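Local coordinates for protein RNA-dependent RNA Polymerase (Bombyx mori cytoplasmic polyhedrosis virus, PDB 6TZ0) that catalyses RNA-templated RNA synthesis, transcribing the viral double-stranded genome into plus strands and, after core assembly, making the complementary minus strands, at residues A[103-115]-A[126-138]. Numbering follows the deposited sequence.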
loop_
_atom_site.group_PDB
_atom_site.type_symbol
_atom_site.label_atom_id
_atom_site.label_comp_id
_atom_site.label_asym_id
_atom_site.label_seq_id
_atom_site.Cartn_x
_atom_site.Cartn_y
_atom_site.Cartn_z
ATOM N N TYR A 103 -24.259 -4.186 0.065
ATOM C CA TYR A 103 -24.273 -3.388 1.275
ATOM C C TYR A 103 -25.560 -3.675 2.035
ATOM O O TYR A 103 -26.336 -4.560 1.668
ATOM C CB TYR A 103 -24.087 -1.903 0.932
ATOM C CG TYR A 103 -22.693 -1.577 0.427
ATOM C CD1 TYR A 103 -21.670 -1.273 1.307
ATOM C CD2 TYR A 103 -22.396 -1.614 -0.926
ATOM C CE1 TYR A 103 -20.403 -0.994 0.862
ATOM C CE2 TYR A 103 -21.124 -1.346 -1.385
ATOM C CZ TYR A 103 -20.132 -1.036 -0.484
ATOM O OH TYR A 103 -18.862 -0.758 -0.921
ATOM N N LEU A 104 -25.783 -2.924 3.110
ATOM C CA LEU A 104 -26.883 -3.188 4.031
ATOM C C LEU A 104 -28.201 -2.731 3.416
ATOM O O LEU A 104 -28.417 -1.533 3.209
ATOM C CB LEU A 104 -26.608 -2.491 5.363
ATOM C CG LEU A 104 -27.384 -2.756 6.658
ATOM C CD1 LEU A 104 -28.557 -1.842 6.789
ATOM C CD2 LEU A 104 -27.873 -4.189 6.700
ATOM N N VAL A 105 -29.070 -3.689 3.115
ATOM C CA VAL A 105 -30.422 -3.408 2.644
ATOM C C VAL A 105 -31.246 -2.897 3.822
ATOM O O VAL A 105 -30.976 -3.234 4.977
ATOM C CB VAL A 105 -31.015 -4.688 2.013
ATOM C CG1 VAL A 105 -32.383 -4.471 1.390
ATOM C CG2 VAL A 105 -30.076 -5.226 0.973
ATOM N N THR A 106 -32.221 -2.034 3.548
ATOM C CA THR A 106 -33.082 -1.490 4.592
ATOM C C THR A 106 -34.193 -2.481 4.929
ATOM O O THR A 106 -34.939 -2.909 4.043
ATOM C CB THR A 106 -33.665 -0.156 4.141
ATOM O OG1 THR A 106 -32.596 0.742 3.830
ATOM C CG2 THR A 106 -34.502 0.454 5.237
ATOM N N PHE A 107 -34.296 -2.843 6.207
ATOM C CA PHE A 107 -35.364 -3.700 6.707
ATOM C C PHE A 107 -35.584 -3.384 8.183
ATOM O O PHE A 107 -34.882 -2.558 8.768
ATOM C CB PHE A 107 -35.057 -5.187 6.459
ATOM C CG PHE A 107 -33.732 -5.646 7.009
ATOM C CD1 PHE A 107 -33.624 -6.135 8.294
ATOM C CD2 PHE A 107 -32.599 -5.613 6.221
ATOM C CE1 PHE A 107 -32.412 -6.556 8.786
ATOM C CE2 PHE A 107 -31.383 -6.027 6.713
ATOM C CZ PHE A 107 -31.292 -6.498 7.997
ATOM N N ARG A 108 -36.576 -4.035 8.780
ATOM C CA ARG A 108 -36.881 -3.828 10.190
ATOM C C ARG A 108 -35.869 -4.564 11.056
ATOM O O ARG A 108 -35.532 -5.717 10.790
ATOM C CB ARG A 108 -38.303 -4.296 10.498
ATOM C CG ARG A 108 -38.750 -4.046 11.926
ATOM C CD ARG A 108 -40.193 -4.447 12.142
ATOM N NE ARG A 108 -40.403 -5.874 11.934
ATOM C CZ ARG A 108 -40.232 -6.803 12.867
ATOM N NH1 ARG A 108 -39.856 -6.466 14.090
ATOM N NH2 ARG A 108 -40.445 -8.074 12.572
ATOM N N ALA A 109 -35.386 -3.886 12.102
ATOM C CA ALA A 109 -34.210 -4.344 12.838
ATOM C C ALA A 109 -34.464 -5.625 13.627
ATOM O O ALA A 109 -33.518 -6.362 13.924
ATOM C CB ALA A 109 -33.725 -3.242 13.776
ATOM N N GLY A 110 -35.711 -5.907 13.979
ATOM C CA GLY A 110 -36.037 -7.149 14.641
ATOM C C GLY A 110 -36.429 -8.276 13.718
ATOM O O GLY A 110 -36.713 -9.379 14.186
ATOM N N SER A 111 -36.446 -8.034 12.410
ATOM C CA SER A 111 -36.890 -9.034 11.452
ATOM C C SER A 111 -35.817 -10.059 11.126
ATOM O O SER A 111 -36.125 -11.080 10.504
ATOM C CB SER A 111 -37.338 -8.353 10.163
ATOM O OG SER A 111 -37.760 -9.309 9.214
ATOM N N LEU A 112 -34.574 -9.811 11.521
ATOM C CA LEU A 112 -33.466 -10.708 11.219
ATOM C C LEU A 112 -33.325 -11.704 12.364
ATOM O O LEU A 112 -32.988 -11.325 13.489
ATOM C CB LEU A 112 -32.183 -9.913 11.005
ATOM C CG LEU A 112 -30.950 -10.700 10.572
ATOM C CD1 LEU A 112 -31.198 -11.377 9.248
ATOM C CD2 LEU A 112 -29.759 -9.778 10.479
ATOM N N THR A 113 -33.593 -12.975 12.077
ATOM C CA THR A 113 -33.682 -14.017 13.092
ATOM C C THR A 113 -32.727 -15.152 12.759
ATOM O O THR A 113 -32.887 -15.820 11.733
ATOM C CB THR A 113 -35.108 -14.568 13.191
ATOM O OG1 THR A 113 -35.490 -15.124 11.927
ATOM C CG2 THR A 113 -36.098 -13.478 13.589
ATOM N N ASN A 114 -31.753 -15.381 13.636
ATOM C CA ASN A 114 -30.833 -16.510 13.504
ATOM C C ASN A 114 -31.469 -17.697 14.215
ATOM O O ASN A 114 -31.171 -17.989 15.372
ATOM C CB ASN A 114 -29.467 -16.173 14.089
ATOM C CG ASN A 114 -28.347 -17.029 13.514
ATOM O OD1 ASN A 114 -27.173 -16.758 13.754
ATOM N ND2 ASN A 114 -28.701 -18.036 12.725
ATOM N N THR A 115 -32.357 -18.389 13.512
ATOM C CA THR A 115 -33.050 -19.546 14.058
ATOM C C THR A 115 -32.391 -20.862 13.677
ATOM O O THR A 115 -33.015 -21.915 13.826
ATOM C CB THR A 115 -34.506 -19.564 13.590
ATOM O OG1 THR A 115 -34.546 -19.688 12.164
ATOM C CG2 THR A 115 -35.211 -18.282 14.001
ATOM N N HIS A 126 -26.167 -15.849 8.956
ATOM C CA HIS A 126 -26.964 -14.925 9.755
ATOM C C HIS A 126 -26.178 -14.312 10.907
ATOM O O HIS A 126 -26.476 -13.180 11.304
ATOM C CB HIS A 126 -28.226 -15.624 10.244
ATOM C CG HIS A 126 -29.254 -15.807 9.172
ATOM N ND1 HIS A 126 -30.154 -14.823 8.832
ATOM C CD2 HIS A 126 -29.481 -16.833 8.320
ATOM C CE1 HIS A 126 -30.922 -15.253 7.847
ATOM N NE2 HIS A 126 -30.532 -16.470 7.516
ATOM N N ALA A 127 -25.154 -14.997 11.423
ATOM C CA ALA A 127 -24.262 -14.351 12.383
ATOM C C ALA A 127 -23.460 -13.236 11.726
ATOM O O ALA A 127 -23.245 -12.174 12.327
ATOM C CB ALA A 127 -23.326 -15.380 13.010
ATOM N N ALA A 128 -23.049 -13.438 10.473
ATOM C CA ALA A 128 -22.336 -12.388 9.760
ATOM C C ALA A 128 -23.249 -11.230 9.385
ATOM O O ALA A 128 -22.807 -10.080 9.381
ATOM C CB ALA A 128 -21.672 -12.959 8.516
ATOM N N LEU A 129 -24.519 -11.498 9.081
ATOM C CA LEU A 129 -25.433 -10.394 8.799
ATOM C C LEU A 129 -25.799 -9.628 10.065
ATOM O O LEU A 129 -26.023 -8.411 10.008
ATOM C CB LEU A 129 -26.677 -10.912 8.090
ATOM C CG LEU A 129 -26.355 -11.404 6.679
ATOM C CD1 LEU A 129 -27.547 -12.058 6.054
ATOM C CD2 LEU A 129 -25.863 -10.271 5.809
ATOM N N ASP A 130 -25.844 -10.316 11.211
ATOM C CA ASP A 130 -25.943 -9.632 12.497
ATOM C C ASP A 130 -24.738 -8.728 12.726
ATOM O O ASP A 130 -24.888 -7.586 13.178
ATOM C CB ASP A 130 -26.056 -10.663 13.622
ATOM C CG ASP A 130 -26.450 -10.051 14.966
ATOM O OD1 ASP A 130 -26.722 -8.843 15.045
ATOM O OD2 ASP A 130 -26.471 -10.789 15.971
ATOM N N LYS A 131 -23.538 -9.228 12.421
ATOM C CA LYS A 131 -22.329 -8.415 12.527
ATOM C C LYS A 131 -22.360 -7.231 11.567
ATOM O O LYS A 131 -21.858 -6.151 11.893
ATOM C CB LYS A 131 -21.105 -9.292 12.264
ATOM C CG LYS A 131 -19.776 -8.598 12.468
ATOM C CD LYS A 131 -18.607 -9.538 12.242
ATOM C CE LYS A 131 -17.287 -8.804 12.433
ATOM N NZ LYS A 131 -16.103 -9.688 12.254
ATOM N N LEU A 132 -22.971 -7.411 10.399
ATOM C CA LEU A 132 -23.102 -6.332 9.431
ATOM C C LEU A 132 -24.010 -5.234 9.967
ATOM O O LEU A 132 -23.687 -4.046 9.877
ATOM C CB LEU A 132 -23.661 -6.892 8.120
ATOM C CG LEU A 132 -23.436 -6.209 6.767
ATOM C CD1 LEU A 132 -23.693 -7.197 5.660
ATOM C CD2 LEU A 132 -24.286 -5.024 6.549
ATOM N N MET A 133 -25.158 -5.618 10.522
ATOM C CA MET A 133 -26.133 -4.626 10.963
ATOM C C MET A 133 -25.753 -3.989 12.299
ATOM O O MET A 133 -26.105 -2.833 12.553
ATOM C CB MET A 133 -27.520 -5.280 11.008
ATOM C CG MET A 133 -28.664 -4.381 11.456
ATOM S SD MET A 133 -30.293 -5.069 11.163
ATOM C CE MET A 133 -30.322 -6.468 12.259
ATOM N N HIS A 134 -24.977 -4.677 13.131
ATOM C CA HIS A 134 -24.718 -4.208 14.484
ATOM C C HIS A 134 -23.307 -3.702 14.741
ATOM O O HIS A 134 -23.127 -2.887 15.645
ATOM C CB HIS A 134 -25.031 -5.325 15.484
ATOM C CG HIS A 134 -26.493 -5.569 15.671
ATOM N ND1 HIS A 134 -27.250 -6.300 14.782
ATOM C CD2 HIS A 134 -27.331 -5.203 16.667
ATOM C CE1 HIS A 134 -28.497 -6.349 15.210
ATOM N NE2 HIS A 134 -28.572 -5.697 16.354
ATOM N N VAL A 135 -22.299 -4.157 13.999
ATOM C CA VAL A 135 -20.910 -3.820 14.283
ATOM C C VAL A 135 -20.333 -2.865 13.245
ATOM O O VAL A 135 -19.687 -1.877 13.601
ATOM C CB VAL A 135 -20.048 -5.097 14.404
ATOM C CG1 VAL A 135 -18.591 -4.761 14.640
ATOM C CG2 VAL A 135 -20.565 -5.981 15.516
ATOM N N LYS A 136 -20.583 -3.118 11.959
ATOM C CA LYS A 136 -20.012 -2.310 10.887
ATOM C C LYS A 136 -20.577 -0.899 10.816
ATOM O O LYS A 136 -19.990 -0.060 10.126
ATOM C CB LYS A 136 -20.225 -2.990 9.532
ATOM C CG LYS A 136 -19.494 -4.299 9.350
ATOM C CD LYS A 136 -18.002 -4.083 9.258
ATOM C CE LYS A 136 -17.293 -5.361 8.878
ATOM N NZ LYS A 136 -17.370 -6.356 9.973
ATOM N N GLN A 137 -21.683 -0.608 11.495
ATOM C CA GLN A 137 -22.273 0.715 11.385
ATOM C C GLN A 137 -21.767 1.713 12.415
ATOM O O GLN A 137 -21.893 2.917 12.180
ATOM C CB GLN A 137 -23.799 0.643 11.474
ATOM C CG GLN A 137 -24.457 0.095 10.232
ATOM C CD GLN A 137 -25.965 0.160 10.309
ATOM O OE1 GLN A 137 -26.525 0.549 11.329
ATOM N NE2 GLN A 137 -26.632 -0.214 9.226
ATOM N N ARG A 138 -21.207 1.279 13.540
ATOM C CA ARG A 138 -20.722 2.259 14.506
ATOM C C ARG A 138 -19.364 2.785 14.046
ATOM O O ARG A 138 -18.351 2.078 14.071
ATOM C CB ARG A 138 -20.717 1.700 15.930
ATOM C CG ARG A 138 -19.956 0.430 16.230
ATOM C CD ARG A 138 -20.187 0.039 17.671
ATOM N NE ARG A 138 -19.603 0.972 18.628
ATOM C CZ ARG A 138 -18.370 0.864 19.108
ATOM N NH1 ARG A 138 -17.607 -0.146 18.729
ATOM N NH2 ARG A 138 -17.911 1.748 19.981
#
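Leu-104, Leu-112 and Asn-114 face Met-133, Asp-130 and His-126 in turn, so the irregular 103-115 chain runs in the opposite sense along the C-terminal part of helix 121-134, obliquely to it, its CA atoms 7.1 Å apart at Leu-104 and Met-133 and 5.6 Å at Asn-114 and His-126. This is loop-on-helix packing in the N-terminal region of the polymerase, made without a hydrogen bond between the two segments. Met-133 buries the most surface against the loop. With its CG anti to the backbone N (chi1 180°) the chain reaches out from the helix and bends at chi3, 66°, bringing SD obliquely against the Phe-107 ring in a Met-aromatic contact, 4.4 Å from the ring centroid. The same bend turns CE toward the type I turn 108-111, where it meets Ala-109 O at 3.6 Å and the CD2 methyl of Leu-112. That leucine splits its branches: CD2 lies over the helix backbone at Leu-129, while CD1 comes to the edge of the His-126 ring, near its plane. At the other end Leu-104 rests its CB on Leu-132 CD2, 3.6 Å away, and its side chain crosses that of Gln-137 at about a right angle, CD1 touching NE2, which is hydrogen-bonded to Ser-201 O. Ser-201 OG bonds the loop backbone at Val-105 and Phe-107. Beyond His-126, the Asn-114 amide lies across the histidine's CB, with ND2 3.5 Å from it.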